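Local atomic coordinates of ATP-dependent RNA helicase HrpB (Escherichia coli, PDB entry 6EUD), a protein that hydrolyses ATP to ADP and phosphate as a bacterial DEAH/RHA-type RNA helicase with single-stranded RNA binding activity. Residues Arg300-Thr305 and Leu540-Ala545; Asp501-Arg506 and His532-Ala537; Met519-Asp524 and Ala549-Ala554. All coordinates share one frame; numbering follows the deposited sequence.

Contact 1. Residues Arg300-Thr305 and Leu540-Ala545; sequences RFDPRT and LLQGSA
Asp-302 and Thr-305 hold the side-chain amide of Gln-542 between them. They sit where the antiparallel beta hairpin of strands 287-302 and 307-314, part of the second RecA-like domain, turns back on itself; Gln-542 belongs to strand 534-542 of the five-stranded OB-fold barrel, so this is a domain interface.

Two hydrogen bonds cross it. Gln-542 NE2 donates to Asp-302 OD2 at 2.8 Å, nearly straight and in the plane of the amide, and reaches the anti lone pair, away from OD1. The two side chains cross at about a right angle. Thr-305 approaches Gln-542 tip to tip: its OG1 donates in plane to a lone pair of Gln-542 OE1, 2.7 Å away, and that hydroxyl oxygen is hydrogen-bonded to Leu-307 N. With CG anti to the backbone N (chi1 -171°) and the chain extended beyond it, Gln-542 reaches across to both residues, and the two bonds fix which end of its amide is oxygen. NE2 has a second, longer acceptor in Ser-544 O at 3.3 Å, a poorly ordered residue.

One charged contact, within the 300-305 segment, involves the other carboxylate oxygen: Arg-304 NH2 lies 3.1 Å from Asp-302 OD1, but the oxygen stands over the guanidinium face, so attraction of charges alone links them. This neighbour would probably favour an ionised Asp-302 in its buried setting.

Nearby, Leu-307 packs on Leu-540 and on the Gln-542 side chain, and helix 386-398 lies on Phe-301.

Bonds within the same segment shape the turn. Thr-305 N donates to Asp-302 O at 3.1 Å, and an Asx turn forms as Arg-304 N, from above the carboxylate plane, meets Asp-302 OD1 at 3.1 Å.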
loop_
_atom_site.group_PDB
_atom_site.type_symbol
_atom_site.label_atom_id
_atom_site.label_comp_id
_atom_site.label_asym_id
_atom_site.label_seq_id
_atom_site.Cartn_x
_atom_site.Cartn_y
_atom_site.Cartn_z
ATOM N N ARG A 300 4.848 -7.423 2.095
ATOM C CA ARG A 300 4.630 -6.252 1.269
ATOM C C ARG A 300 3.438 -6.437 0.317
ATOM O O ARG A 300 3.396 -7.382 -0.489
ATOM C CB ARG A 300 5.891 -5.911 0.479
ATOM C CG ARG A 300 5.663 -4.877 -0.597
ATOM C CD ARG A 300 6.916 -4.063 -0.844
ATOM N NE ARG A 300 7.318 -3.315 0.344
ATOM C CZ ARG A 300 8.399 -2.546 0.407
ATOM N NH1 ARG A 300 9.194 -2.429 -0.647
ATOM N NH2 ARG A 300 8.688 -1.902 1.530
ATOM N N PHE A 301 2.471 -5.528 0.425
ATOM C CA PHE A 301 1.331 -5.527 -0.471
ATOM C C PHE A 301 1.712 -4.877 -1.788
ATOM O O PHE A 301 2.300 -3.795 -1.799
ATOM C CB PHE A 301 0.147 -4.804 0.160
ATOM C CG PHE A 301 -1.021 -4.634 -0.763
ATOM C CD1 PHE A 301 -1.791 -5.728 -1.139
ATOM C CD2 PHE A 301 -1.360 -3.389 -1.253
ATOM C CE1 PHE A 301 -2.876 -5.583 -1.989
ATOM C CE2 PHE A 301 -2.448 -3.242 -2.110
ATOM C CZ PHE A 301 -3.208 -4.345 -2.469
ATOM N N ASP A 302 1.373 -5.552 -2.886
ATOM C CA ASP A 302 1.564 -5.045 -4.244
ATOM C C ASP A 302 0.222 -4.671 -4.869
ATOM O O ASP A 302 -0.523 -5.545 -5.301
ATOM C CB ASP A 302 2.276 -6.104 -5.101
ATOM C CG ASP A 302 2.641 -5.605 -6.500
ATOM O OD1 ASP A 302 2.234 -4.482 -6.888
ATOM O OD2 ASP A 302 3.331 -6.363 -7.228
ATOM N N PRO A 303 -0.086 -3.368 -4.938
ATOM C CA PRO A 303 -1.381 -2.909 -5.463
ATOM C C PRO A 303 -1.638 -3.314 -6.902
ATOM O O PRO A 303 -2.791 -3.383 -7.292
ATOM C CB PRO A 303 -1.292 -1.382 -5.358
ATOM C CG PRO A 303 0.150 -1.093 -5.306
ATOM C CD PRO A 303 0.769 -2.243 -4.545
ATOM N N ARG A 304 -0.596 -3.575 -7.681
ATOM C CA ARG A 304 -0.805 -3.929 -9.081
ATOM C C ARG A 304 -1.192 -5.396 -9.243
ATOM O O ARG A 304 -1.860 -5.773 -10.202
ATOM C CB ARG A 304 0.441 -3.598 -9.904
ATOM C CG ARG A 304 0.667 -2.082 -10.072
ATOM C CD ARG A 304 2.004 -1.758 -10.741
ATOM N NE ARG A 304 3.091 -2.530 -10.139
ATOM C CZ ARG A 304 3.588 -2.321 -8.921
ATOM N NH1 ARG A 304 3.112 -1.344 -8.155
ATOM N NH2 ARG A 304 4.567 -3.092 -8.465
ATOM N N THR A 305 -0.794 -6.227 -8.294
ATOM C CA THR A 305 -1.143 -7.642 -8.352
ATOM C C THR A 305 -2.215 -8.023 -7.329
ATOM O O THR A 305 -2.807 -9.089 -7.421
ATOM C CB THR A 305 0.092 -8.537 -8.118
ATOM O OG1 THR A 305 0.598 -8.333 -6.792
ATOM C CG2 THR A 305 1.185 -8.220 -9.126
ATOM N N LEU A 540 -1.435 -17.501 -3.815
ATOM C CA LEU A 540 -0.309 -17.204 -4.697
ATOM C C LEU A 540 0.894 -16.631 -3.968
ATOM O O LEU A 540 0.761 -15.671 -3.198
ATOM C CB LEU A 540 -0.731 -16.206 -5.773
ATOM C CG LEU A 540 -1.807 -16.646 -6.746
ATOM C CD1 LEU A 540 -2.607 -15.455 -7.232
ATOM C CD2 LEU A 540 -1.149 -17.369 -7.898
ATOM N N LEU A 541 2.070 -17.183 -4.259
ATOM C CA LEU A 541 3.321 -16.673 -3.699
ATOM C C LEU A 541 4.129 -15.890 -4.734
ATOM O O LEU A 541 4.793 -16.469 -5.593
ATOM C CB LEU A 541 4.161 -17.823 -3.132
ATOM C CG LEU A 541 5.515 -17.410 -2.539
ATOM C CD1 LEU A 541 5.358 -16.293 -1.496
ATOM C CD2 LEU A 541 6.229 -18.619 -1.936
ATOM N N GLN A 542 4.069 -14.571 -4.637
ATOM C CA GLN A 542 4.781 -13.679 -5.549
ATOM C C GLN A 542 6.261 -13.656 -5.216
ATOM O O GLN A 542 6.630 -13.301 -4.097
ATOM C CB GLN A 542 4.190 -12.270 -5.464
ATOM C CG GLN A 542 4.678 -11.301 -6.502
ATOM C CD GLN A 542 3.805 -10.055 -6.576
ATOM O OE1 GLN A 542 2.631 -10.077 -6.199
ATOM N NE2 GLN A 542 4.380 -8.959 -7.055
ATOM N N GLY A 543 7.095 -14.052 -6.184
ATOM C CA GLY A 543 8.544 -14.059 -6.030
ATOM C C GLY A 543 9.078 -12.741 -5.500
ATOM O O GLY A 543 9.667 -12.688 -4.420
ATOM N N SER A 544 8.873 -11.679 -6.269
ATOM C CA SER A 544 9.028 -10.324 -5.758
ATOM C C SER A 544 8.433 -9.350 -6.772
ATOM O O SER A 544 7.539 -9.723 -7.529
ATOM C CB SER A 544 10.495 -9.993 -5.472
ATOM O OG SER A 544 10.604 -9.039 -4.428
ATOM N N ALA A 545 8.960 -8.124 -6.796
ATOM C CA ALA A 545 8.408 -6.993 -7.557
ATOM C C ALA A 545 7.913 -7.329 -8.963
ATOM O O ALA A 545 7.001 -6.681 -9.470
ATOM C CB ALA A 545 9.446 -5.882 -7.638
#

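Contact 2. Residues Asp501-Arg506 and His532-Ala537. With EDO (1,2-ethanediol), chain C.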
loop_
_atom_site.group_PDB
_atom_site.type_symbol
_atom_site.label_atom_id
_atom_site.label_comp_id
_atom_site.label_asym_id
_atom_site.label_seq_id
_atom_site.Cartn_x
_atom_site.Cartn_y
_atom_site.Cartn_z
ATOM N N ASP A 501 -10.132 -12.207 -10.345
ATOM C CA ASP A 501 -8.857 -11.698 -10.839
ATOM C C ASP A 501 -7.751 -12.755 -10.780
ATOM O O ASP A 501 -6.652 -12.539 -11.306
ATOM C CB ASP A 501 -8.432 -10.477 -10.024
ATOM C CG ASP A 501 -8.430 -10.755 -8.528
ATOM O OD1 ASP A 501 -9.276 -11.545 -8.076
ATOM O OD2 ASP A 501 -7.600 -10.197 -7.787
ATOM N N ARG A 502 -8.026 -13.882 -10.119
ATOM C CA ARG A 502 -7.013 -14.926 -10.001
ATOM C C ARG A 502 -7.397 -16.187 -10.759
ATOM O O ARG A 502 -6.807 -17.237 -10.546
ATOM C CB ARG A 502 -6.749 -15.246 -8.536
ATOM C CG ARG A 502 -6.272 -14.040 -7.784
ATOM C CD ARG A 502 -6.006 -14.347 -6.337
ATOM N NE ARG A 502 -5.627 -13.133 -5.627
ATOM C CZ ARG A 502 -5.490 -13.066 -4.311
ATOM N NH1 ARG A 502 -5.719 -14.139 -3.559
ATOM N NH2 ARG A 502 -5.135 -11.927 -3.748
ATOM N N ILE A 503 -8.392 -16.075 -11.633
ATOM C CA ILE A 503 -8.639 -17.080 -12.662
ATOM C C ILE A 503 -7.416 -17.198 -13.565
ATOM O O ILE A 503 -6.895 -16.192 -14.043
ATOM C CB ILE A 503 -9.848 -16.714 -13.501
ATOM C CG1 ILE A 503 -11.117 -16.841 -12.651
ATOM C CG2 ILE A 503 -9.890 -17.570 -14.756
ATOM C CD1 ILE A 503 -12.373 -16.307 -13.318
ATOM N N ALA A 504 -6.945 -18.418 -13.791
ATOM C CA ALA A 504 -5.689 -18.610 -14.514
ATOM C C ALA A 504 -5.854 -19.417 -15.798
ATOM O O ALA A 504 -6.521 -20.456 -15.818
ATOM C CB ALA A 504 -4.694 -19.271 -13.624
ATOM N N ARG A 505 -5.249 -18.930 -16.877
ATOM C CA ARG A 505 -5.259 -19.659 -18.140
ATOM C C ARG A 505 -3.835 -20.032 -18.525
ATOM O O ARG A 505 -2.886 -19.267 -18.290
ATOM C CB ARG A 505 -5.915 -18.842 -19.241
ATOM C CG ARG A 505 -5.854 -19.498 -20.606
ATOM C CD ARG A 505 -6.181 -18.506 -21.702
ATOM N NE ARG A 505 -5.825 -19.034 -23.013
ATOM C CZ ARG A 505 -6.665 -19.668 -23.821
ATOM N NH1 ARG A 505 -7.933 -19.839 -23.470
ATOM N NH2 ARG A 505 -6.238 -20.116 -24.991
ATOM N N ARG A 506 -3.686 -21.233 -19.081
ATOM C CA ARG A 506 -2.377 -21.714 -19.505
ATOM C C ARG A 506 -1.916 -20.896 -20.699
ATOM O O ARG A 506 -2.706 -20.577 -21.595
ATOM C CB ARG A 506 -2.415 -23.208 -19.850
ATOM C CG ARG A 506 -1.025 -23.826 -20.021
ATOM C CD ARG A 506 -1.075 -25.302 -20.416
ATOM N NE ARG A 506 -1.444 -25.488 -21.814
ATOM C CZ ARG A 506 -0.573 -25.527 -22.821
ATOM N NH1 ARG A 506 0.729 -25.388 -22.592
ATOM N NH2 ARG A 506 -1.007 -25.703 -24.063
ATOM N N HIS A 532 -4.020 -28.981 -16.855
ATOM C CA HIS A 532 -5.267 -28.336 -17.247
ATOM C C HIS A 532 -5.073 -26.894 -17.670
ATOM O O HIS A 532 -4.162 -26.209 -17.201
ATOM C CB HIS A 532 -6.278 -28.407 -16.106
ATOM C CG HIS A 532 -6.599 -29.804 -15.687
ATOM N ND1 HIS A 532 -7.536 -30.578 -16.336
ATOM C CD2 HIS A 532 -6.089 -30.576 -14.699
ATOM C CE1 HIS A 532 -7.598 -31.764 -15.756
ATOM N NE2 HIS A 532 -6.730 -31.788 -14.761
ATOM N N GLU A 533 -5.960 -26.426 -18.542
ATOM C CA GLU A 533 -5.833 -25.092 -19.112
ATOM C C GLU A 533 -6.432 -23.975 -18.262
ATOM O O GLU A 533 -5.919 -22.843 -18.250
ATOM C CB GLU A 533 -6.479 -25.056 -20.489
ATOM C CG GLU A 533 -6.340 -23.722 -21.172
ATOM C CD GLU A 533 -6.962 -23.734 -22.534
ATOM O OE1 GLU A 533 -7.435 -24.823 -22.932
ATOM O OE2 GLU A 533 -6.982 -22.671 -23.197
ATOM N N TRP A 534 -7.521 -24.263 -17.566
ATOM C CA TRP A 534 -8.160 -23.215 -16.771
ATOM C C TRP A 534 -8.226 -23.540 -15.286
ATOM O O TRP A 534 -8.723 -24.597 -14.898
ATOM C CB TRP A 534 -9.558 -22.942 -17.298
ATOM C CG TRP A 534 -9.546 -22.212 -18.569
ATOM C CD1 TRP A 534 -9.502 -22.751 -19.815
ATOM C CD2 TRP A 534 -9.585 -20.789 -18.741
ATOM N NE1 TRP A 534 -9.508 -21.752 -20.759
ATOM C CE2 TRP A 534 -9.560 -20.537 -20.124
ATOM C CE3 TRP A 534 -9.642 -19.707 -17.858
ATOM C CZ2 TRP A 534 -9.593 -19.249 -20.652
ATOM C CZ3 TRP A 534 -9.673 -18.420 -18.386
ATOM C CH2 TRP A 534 -9.646 -18.205 -19.770
ATOM N N LEU A 535 -7.720 -22.624 -14.466
ATOM C CA LEU A 535 -7.732 -22.785 -13.016
ATOM C C LEU A 535 -8.276 -21.549 -12.325
ATOM O O LEU A 535 -8.420 -20.499 -12.938
ATOM C CB LEU A 535 -6.329 -23.066 -12.483
ATOM C CG LEU A 535 -5.516 -24.186 -13.129
ATOM C CD1 LEU A 535 -4.077 -24.148 -12.606
ATOM C CD2 LEU A 535 -6.183 -25.551 -12.882
ATOM N N ILE A 536 -8.590 -21.684 -11.041
ATOM C CA ILE A 536 -8.754 -20.521 -10.175
ATOM C C ILE A 536 -7.699 -20.680 -9.099
ATOM O O ILE A 536 -7.677 -21.704 -8.424
ATOM C CB ILE A 536 -10.154 -20.426 -9.529
ATOM C CG1 ILE A 536 -11.256 -20.542 -10.580
ATOM C CG2 ILE A 536 -10.278 -19.098 -8.806
ATOM C CD1 ILE A 536 -12.619 -20.430 -10.018
ATOM N N ALA A 537 -6.808 -19.707 -8.958
ATOM C CA ALA A 537 -5.714 -19.828 -7.999
ATOM C C ALA A 537 -5.823 -18.793 -6.894
ATOM O O ALA A 537 -5.214 -17.728 -6.977
ATOM C CB ALA A 537 -4.367 -19.705 -8.702
HETATM C C1 EDO C . -8.766 -6.588 -8.969
HETATM O O1 EDO C . -8.522 -5.778 -7.847
HETATM C C2 EDO C . -7.444 -6.932 -9.675
HETATM O O2 EDO C . -6.557 -7.678 -8.818
#
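Arg-502 starts the pairing, its O accepting the N-H of Ala-537 at 2.9 Å, and its CB and CD lie against Ala-537 O. Asp-501, just before it, does not touch the partner strand: its OD2 pairs with Arg-422 and takes a hydrogen bond from an ethanediol probably left by crystallisation. Ile-503 faces Ile-536 in a non-hydrogen-bonded antiparallel pair, and its CG2 meets the edge of the Trp-534 indole, 3.7 Å from CZ3. Ala-504 and Leu-535 form the hydrogen-bonded pair, Ala-504 N to Leu-535 O 2.7 Å and the return bond, Leu-535 N to Ala-504 O, 2.8 Å.

Arg-505 runs over the face of Trp-534. CB sits 3.8 Å from the centroid of the six-membered ring, 8° off its normal, a CH-pi contact; CG, anti to the backbone N (chi1 175°), lies over CZ2, and CD passes beyond the rim. The guanidinium stands 77° to the indole, CZ2 at its edge near NH1, and Glu-533 OE2 lies over its face, 3.0 Å from NH1. An alanine for Trp-534 would probably leave Ile-503 CG2 and the Arg-505 chain without their backing and the guanidinium freer to turn. Arg-506 N closes the ladder on Glu-533 O, while its guanidinium pairs with Asp-510.

Resting on charge alone, the Glu-533 salt bridge probably fixes the guanidinium's rotation little; the indole holds the aliphatic chain.

Contact 3. Residues Met519-Asp524 and Ala549-Ala554; sequences MGAMLD and ARILLA
Ile-551 is wedged between Ala-521 and Leu-523 on the buried side of the strand pair. Its CG1 rests 3.7 Å from Ala-521 CB. Leu-523 crosses it at about a right angle, with CD1 3.6 Å from Ile-551 CB and also close to Ile-551 O; CG anti to the backbone N (chi1 -157°) starts the leucine chain toward it. At the other end Met-519, bent at its last torsion, brings CE to 3.9 Å from Ala-549 CB, and Leu-307 of the RecA hairpin packs on both residues.

The backbones beside these side chains belong to strands 520-522 and 549-552, parallel neighbours in a barrel otherwise built from antiparallel pairs. This is the third-to-fifth strand pairing of an OB fold. Ala-549 uses both its backbone groups: N donates to Gly-520 O at 2.8 Å, and O accepts from Met-522 N at 2.6 Å. Ile-551 N then donates to Met-522 O.

The face bearing Met-522 and Arg-550 is looser. Met-522 folds back at chi2 and chi3, and of its side chain only CB and CG come near Ala-549 O. Arg-550 is exposed to solvent; of its side chain only the first carbons come close, CG lying 3.6 Å from Met-522 O.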
loop_
_atom_site.group_PDB
_atom_site.type_symbol
_atom_site.label_atom_id
_atom_site.label_comp_id
_atom_site.label_asym_id
_atom_site.label_seq_id
_atom_site.Cartn_x
_atom_site.Cartn_y
_atom_site.Cartn_z
ATOM N N MET A 519 -1.294 -10.692 -14.622
ATOM C CA MET A 519 0.019 -11.101 -14.141
ATOM C C MET A 519 0.311 -12.568 -14.462
ATOM O O MET A 519 -0.584 -13.333 -14.839
ATOM C CB MET A 519 0.117 -10.896 -12.644
ATOM C CG MET A 519 -0.638 -11.984 -11.899
ATOM S SD MET A 519 -0.473 -11.932 -10.117
ATOM C CE MET A 519 1.316 -11.879 -9.907
ATOM N N GLY A 520 1.568 -12.956 -14.273
ATOM C CA GLY A 520 2.006 -14.313 -14.539
ATOM C C GLY A 520 2.006 -15.200 -13.310
ATOM O O GLY A 520 2.448 -14.805 -12.226
ATOM N N ALA A 521 1.505 -16.414 -13.489
ATOM C CA ALA A 521 1.421 -17.379 -12.402
ATOM C C ALA A 521 2.071 -18.680 -12.830
ATOM O O ALA A 521 1.832 -19.174 -13.940
ATOM C CB ALA A 521 -0.033 -17.613 -11.991
ATOM N N MET A 522 2.884 -19.241 -11.946
ATOM C CA MET A 522 3.654 -20.419 -12.294
ATOM C C MET A 522 3.292 -21.630 -11.459
ATOM O O MET A 522 3.217 -21.561 -10.230
ATOM C CB MET A 522 5.148 -20.136 -12.146
ATOM C CG MET A 522 5.639 -19.039 -13.069
ATOM S SD MET A 522 5.313 -19.400 -14.803
ATOM C CE MET A 522 6.370 -20.814 -15.093
ATOM N N LEU A 523 3.100 -22.747 -12.142
ATOM C CA LEU A 523 2.977 -24.022 -11.466
ATOM C C LEU A 523 4.054 -24.988 -11.991
ATOM O O LEU A 523 4.496 -24.874 -13.142
ATOM C CB LEU A 523 1.572 -24.579 -11.671
ATOM C CG LEU A 523 1.022 -25.594 -10.679
ATOM C CD1 LEU A 523 1.041 -25.024 -9.274
ATOM C CD2 LEU A 523 -0.388 -25.945 -11.099
ATOM N N ASP A 524 4.496 -25.909 -11.137
ATOM C CA ASP A 524 5.445 -26.946 -11.537
ATOM C C ASP A 524 4.930 -27.682 -12.768
ATOM O O ASP A 524 3.761 -28.053 -12.836
ATOM C CB ASP A 524 5.686 -27.939 -10.396
ATOM C CG ASP A 524 6.799 -28.935 -10.706
ATOM O OD1 ASP A 524 7.940 -28.691 -10.259
ATOM O OD2 ASP A 524 6.544 -29.955 -11.388
ATOM N N ALA A 549 4.114 -14.919 -10.000
ATOM C CA ALA A 549 3.874 -15.585 -8.727
ATOM C C ALA A 549 3.766 -17.096 -8.886
ATOM O O ALA A 549 3.404 -17.594 -9.954
ATOM C CB ALA A 549 2.610 -15.034 -8.085
ATOM N N ARG A 550 4.095 -17.825 -7.824
ATOM C CA ARG A 550 3.899 -19.262 -7.814
ATOM C C ARG A 550 2.481 -19.599 -7.328
ATOM O O ARG A 550 1.935 -18.952 -6.430
ATOM C CB ARG A 550 4.946 -19.946 -6.932
ATOM C CG ARG A 550 4.998 -21.446 -7.112
ATOM C CD ARG A 550 6.198 -22.048 -6.401
ATOM N NE ARG A 550 6.008 -22.094 -4.956
ATOM C CZ ARG A 550 6.458 -23.076 -4.180
ATOM N NH1 ARG A 550 7.135 -24.085 -4.714
ATOM N NH2 ARG A 550 6.239 -23.046 -2.871
ATOM N N ILE A 551 1.884 -20.614 -7.933
ATOM C CA ILE A 551 0.561 -21.059 -7.533
ATOM C C ILE A 551 0.685 -22.066 -6.399
ATOM O O ILE A 551 1.331 -23.094 -6.558
ATOM C CB ILE A 551 -0.191 -21.663 -8.731
ATOM C CG1 ILE A 551 -0.423 -20.577 -9.790
ATOM C CG2 ILE A 551 -1.504 -22.274 -8.294
ATOM C CD1 ILE A 551 -0.967 -21.109 -11.098
ATOM N N LEU A 552 0.080 -21.753 -5.251
ATOM C CA LEU A 552 0.202 -22.593 -4.058
ATOM C C LEU A 552 -1.024 -23.475 -3.867
ATOM O O LEU A 552 -0.893 -24.662 -3.570
ATOM C CB LEU A 552 0.423 -21.732 -2.814
ATOM C CG LEU A 552 1.633 -20.797 -2.762
ATOM C CD1 LEU A 552 1.614 -20.034 -1.462
ATOM C CD2 LEU A 552 2.953 -21.574 -2.915
ATOM N N LEU A 553 -2.213 -22.884 -4.020
ATOM C CA LEU A 553 -3.476 -23.629 -3.978
ATOM C C LEU A 553 -4.365 -23.205 -5.131
ATOM O O LEU A 553 -4.617 -22.008 -5.329
ATOM C CB LEU A 553 -4.213 -23.416 -2.654
ATOM C CG LEU A 553 -3.796 -24.278 -1.468
ATOM C CD1 LEU A 553 -4.663 -23.920 -0.266
ATOM C CD2 LEU A 553 -3.883 -25.754 -1.810
ATOM N N ALA A 554 -4.842 -24.176 -5.900
ATOM C CA ALA A 554 -5.674 -23.853 -7.057
ATOM C C ALA A 554 -6.710 -24.925 -7.300
ATOM O O ALA A 554 -6.584 -26.067 -6.831
ATOM C CB ALA A 554 -4.826 -23.657 -8.304
#

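In the fold
Contacts 2 and 3 belong to one OB-fold barrel, their centres about 9 Å apart. Contact 2 pairs its first and fourth strands, closing the barrel; contact 3 pairs the third and fifth. Contact 1, with its centre about 12 Å from that of contact 3 and 17 Å from that of contact 2, ties the fourth strand to the RecA-like domain. Along the chain contact 2 is nested within the loop closed by contact 1, while the segments of contact 3 alternate with those of both. Strand 534-542 is shared by contacts 1 and 2, and Thr-305 packs on Met-519, so the RecA-like hairpin turn meets the barrel through both Gln-542 and Met-519, and the two domains pack directly together.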